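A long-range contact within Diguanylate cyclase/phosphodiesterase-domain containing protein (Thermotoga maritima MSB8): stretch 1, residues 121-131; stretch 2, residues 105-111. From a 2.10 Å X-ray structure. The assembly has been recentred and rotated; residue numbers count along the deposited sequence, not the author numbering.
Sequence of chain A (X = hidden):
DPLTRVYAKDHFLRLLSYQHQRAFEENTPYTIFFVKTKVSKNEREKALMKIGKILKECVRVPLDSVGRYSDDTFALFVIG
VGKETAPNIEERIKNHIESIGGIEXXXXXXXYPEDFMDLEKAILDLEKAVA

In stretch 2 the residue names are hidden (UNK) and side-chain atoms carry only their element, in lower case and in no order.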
# COMPACT_ATOMS: atom_id res chain seq x y z
N LYS A 121 9.97 -8.93 -7.87
CA LYS A 121 10.09 -9.88 -6.76
C LYS A 121 9.35 -9.37 -5.52
O LYS A 121 8.62 -10.12 -4.88
CB LYS A 121 11.56 -10.15 -6.43
CG LYS A 121 11.75 -11.14 -5.27
CD LYS A 121 11.18 -12.51 -5.63
CE LYS A 121 11.81 -13.62 -4.80
NZ LYS A 121 11.37 -13.56 -3.39
N ALA A 122 9.56 -8.09 -5.16
CA ALA A 122 8.79 -7.50 -4.07
C ALA A 122 7.29 -7.68 -4.27
O ALA A 122 6.57 -8.03 -3.33
CB ALA A 122 9.13 -6.01 -3.93
N ILE A 123 6.81 -7.46 -5.50
CA ILE A 123 5.37 -7.52 -5.76
C ILE A 123 4.85 -8.94 -5.58
O ILE A 123 3.83 -9.17 -4.92
CB ILE A 123 5.07 -6.97 -7.17
CG1 ILE A 123 5.26 -5.45 -7.19
CG2 ILE A 123 3.64 -7.34 -7.62
CD1 ILE A 123 4.25 -4.73 -6.33
N LEU A 124 5.54 -9.92 -6.18
CA LEU A 124 5.18 -11.33 -5.97
C LEU A 124 5.18 -11.69 -4.49
O LEU A 124 4.26 -12.35 -4.01
CB LEU A 124 6.16 -12.25 -6.71
CG LEU A 124 5.82 -12.76 -8.11
CD1 LEU A 124 4.51 -12.22 -8.65
CD2 LEU A 124 6.96 -12.49 -9.08
N ASP A 125 6.22 -11.26 -3.77
CA ASP A 125 6.30 -11.57 -2.34
C ASP A 125 5.15 -10.94 -1.56
O ASP A 125 4.62 -11.55 -0.63
CB ASP A 125 7.64 -11.09 -1.78
CG ASP A 125 8.80 -11.97 -2.18
OD1 ASP A 125 8.56 -13.07 -2.74
OD2 ASP A 125 9.97 -11.58 -1.94
N LEU A 126 4.77 -9.71 -1.91
CA LEU A 126 3.69 -9.05 -1.19
C LEU A 126 2.37 -9.77 -1.40
O LEU A 126 1.61 -9.97 -0.45
CB LEU A 126 3.59 -7.58 -1.61
CG LEU A 126 4.60 -6.66 -0.94
CD1 LEU A 126 4.86 -5.42 -1.79
CD2 LEU A 126 4.17 -6.29 0.49
N GLU A 127 2.09 -10.16 -2.65
CA GLU A 127 0.92 -10.99 -2.97
C GLU A 127 0.85 -12.22 -2.08
O GLU A 127 -0.19 -12.50 -1.45
CB GLU A 127 0.98 -11.42 -4.44
CG GLU A 127 0.59 -10.35 -5.43
CD GLU A 127 0.67 -10.81 -6.87
OE1 GLU A 127 1.03 -11.98 -7.12
OE2 GLU A 127 0.37 -9.99 -7.77
N LYS A 128 1.93 -13.00 -2.03
CA LYS A 128 1.94 -14.21 -1.20
C LYS A 128 1.70 -13.88 0.26
O LYS A 128 0.99 -14.62 0.96
CB LYS A 128 3.27 -14.97 -1.33
CG LYS A 128 3.81 -15.24 -2.73
CD LYS A 128 2.73 -15.50 -3.77
CE LYS A 128 3.10 -14.79 -5.08
NZ LYS A 128 1.95 -14.62 -6.01
N ALA A 129 2.27 -12.77 0.75
CA ALA A 129 2.23 -12.49 2.18
C ALA A 129 0.82 -12.16 2.68
O ALA A 129 0.52 -12.37 3.87
CB ALA A 129 3.19 -11.36 2.51
N VAL A 130 -0.05 -11.63 1.82
CA VAL A 130 -1.40 -11.23 2.23
C VAL A 130 -2.46 -12.19 1.71
O VAL A 130 -3.64 -12.02 2.05
CB VAL A 130 -1.73 -9.79 1.79
CG1 VAL A 130 -0.77 -8.79 2.44
CG2 VAL A 130 -1.70 -9.66 0.28
N ALA A 131 -2.07 -13.19 0.93
CA ALA A 131 -3.02 -14.03 0.18
C ALA A 131 -4.05 -14.70 1.09
O ALA A 131 -3.75 -15.05 2.24
CB ALA A 131 -2.25 -15.09 -0.62
N UNK A 105 -8.34 -8.88 7.93
CA UNK A 105 -7.44 -8.43 6.88
C UNK A 105 -6.05 -8.99 7.15
O UNK A 105 -5.73 -9.45 8.25
c UNK A 105 -5.34 -5.88 7.90
c UNK A 105 -6.62 -5.72 10.34
o UNK A 105 -4.63 -4.77 11.29
c UNK A 105 -6.66 -6.32 8.00
c UNK A 105 -5.31 -5.29 10.20
c UNK A 105 -4.67 -5.37 8.99
c UNK A 105 -7.29 -6.22 9.25
c UNK A 105 -7.38 -6.90 6.81
N UNK A 106 -5.21 -8.91 6.12
CA UNK A 106 -3.78 -9.18 6.22
C UNK A 106 -3.03 -7.98 5.66
O UNK A 106 -3.47 -7.36 4.69
o UNK A 106 -4.09 -11.58 5.94
c UNK A 106 -3.38 -10.45 5.46
N UNK A 107 -1.89 -7.66 6.27
CA UNK A 107 -1.11 -6.50 5.85
C UNK A 107 0.34 -6.94 5.75
O UNK A 107 0.81 -7.78 6.52
c UNK A 107 -0.82 -5.68 8.21
c UNK A 107 -1.27 -5.31 6.81
c UNK A 107 -0.49 -4.08 6.33
c UNK A 107 -0.92 -2.77 7.03
N UNK A 108 1.06 -6.37 4.78
CA UNK A 108 2.48 -6.65 4.61
C UNK A 108 3.13 -5.47 3.92
O UNK A 108 2.46 -4.68 3.25
c UNK A 108 2.69 -7.95 3.82
N UNK A 109 4.45 -5.33 4.10
CA UNK A 109 5.16 -4.24 3.44
C UNK A 109 6.57 -4.69 3.04
O UNK A 109 7.14 -5.60 3.64
c UNK A 109 5.45 -3.37 6.80
c UNK A 109 5.22 -2.97 4.32
c UNK A 109 7.57 -3.33 7.90
c UNK A 109 6.05 -3.10 5.58
c UNK A 109 8.19 -3.06 6.70
o UNK A 109 8.33 -3.43 9.04
c UNK A 109 6.20 -3.48 7.96
c UNK A 109 7.43 -2.95 5.55
N UNK A 110 7.11 -4.03 2.01
CA UNK A 110 8.47 -4.24 1.54
C UNK A 110 9.10 -2.87 1.34
O UNK A 110 8.51 -2.01 0.67
c UNK A 110 9.22 -7.32 0.85
c UNK A 110 8.08 -6.47 0.34
c UNK A 110 8.79 -8.77 1.04
c UNK A 110 8.50 -5.02 0.23
n UNK A 110 9.96 -9.63 1.38
N UNK A 111 10.28 -2.64 1.92
CA UNK A 111 10.97 -1.36 1.81
C UNK A 111 12.11 -1.47 0.81
O UNK A 111 12.89 -2.44 0.84
o UNK A 111 10.44 -0.71 4.08
c UNK A 111 11.50 -0.89 3.16
O HOH W 1 11.18 -9.28 -1.57

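Position 105 carries one carbon leading to a six-carbon ring that bears a single oxygen. The side chain makes no contact with stretch 1. A hydroxylated six-membered ring is Tyr105.

Position 106 has one carbon and one oxygen, and its CA-to-CB bond points toward the helix. Its CB lies 3.8 Å from Val130 O and 4.1 Å from Val130 CB, while its oxygen finds a hydrogen bond elsewhere in the structure. Two side-chain atoms, C then O, make Ser106.

Position 107 holds four carbons, forked at the first, with one arm two carbons long. The CA-to-CB bond points away, so the helix meets the backbone instead: Val130 CG1 lies 4.0 Å from the carbonyl C. That branching pattern is Ile107.

Position 108 has a single carbon, aimed toward the helix. That CB is 3.7 Å from Ala129 CB, 3.8 Å from Val130 CG1 and 4.0 Å from Leu126 CD2, so three apolar side chains converge on one methyl. This is Ala108. The CA atoms of Ala129 and Ala108 are 6.3 Å apart.

Position 109 repeats the ring of six carbons with one oxygen, again after one carbon. Its CA-to-CB bond points away, and Leu126 CD2 packs against the backbone CA at 3.7 Å. The residue is Tyr109.

Position 110 has four carbons in a row ending in nitrogen, and its CA-to-CB bond points toward the helix. Its CB lies 4.3 Å from Ala122 CB, and the chain runs on past Leu126 to Asp125. An unbranched chain with a terminal amine is Lys110. Its CG sits 3.7 Å from Leu126 CG and its CE 3.8 Å from Asp125 CB, so the aliphatic stem packs before the charge is reached.

Position 111 has one carbon and one oxygen, out of reach of the helix and hydrogen-bonded elsewhere in the structure. It is Ser111.

The contact works by alternation. Helix and strand run nearly antiparallel, at 155°, and the strand offers Ser106, Ala108 and Lys110 to the helix while the intervening Ile107 and Tyr109 point away. No direct hydrogen bond crosses the contact; its middle is apolar packing around Ala108. At the Lys110 end, a long salt bridge joins Lys110 NZ to Asp125 OD2 at 3.9 Å. A water reinforces it, accepting from Lys110 NZ at 3.2 Å and donating to Asp125 OD2 at 2.6 Å. Asp125 is also held within the helix, its OD2 2.8 Å from Lys121 NZ, so one carboxylate serves two lysines.

Stretch 2, residues 105-111: YSIAYKS
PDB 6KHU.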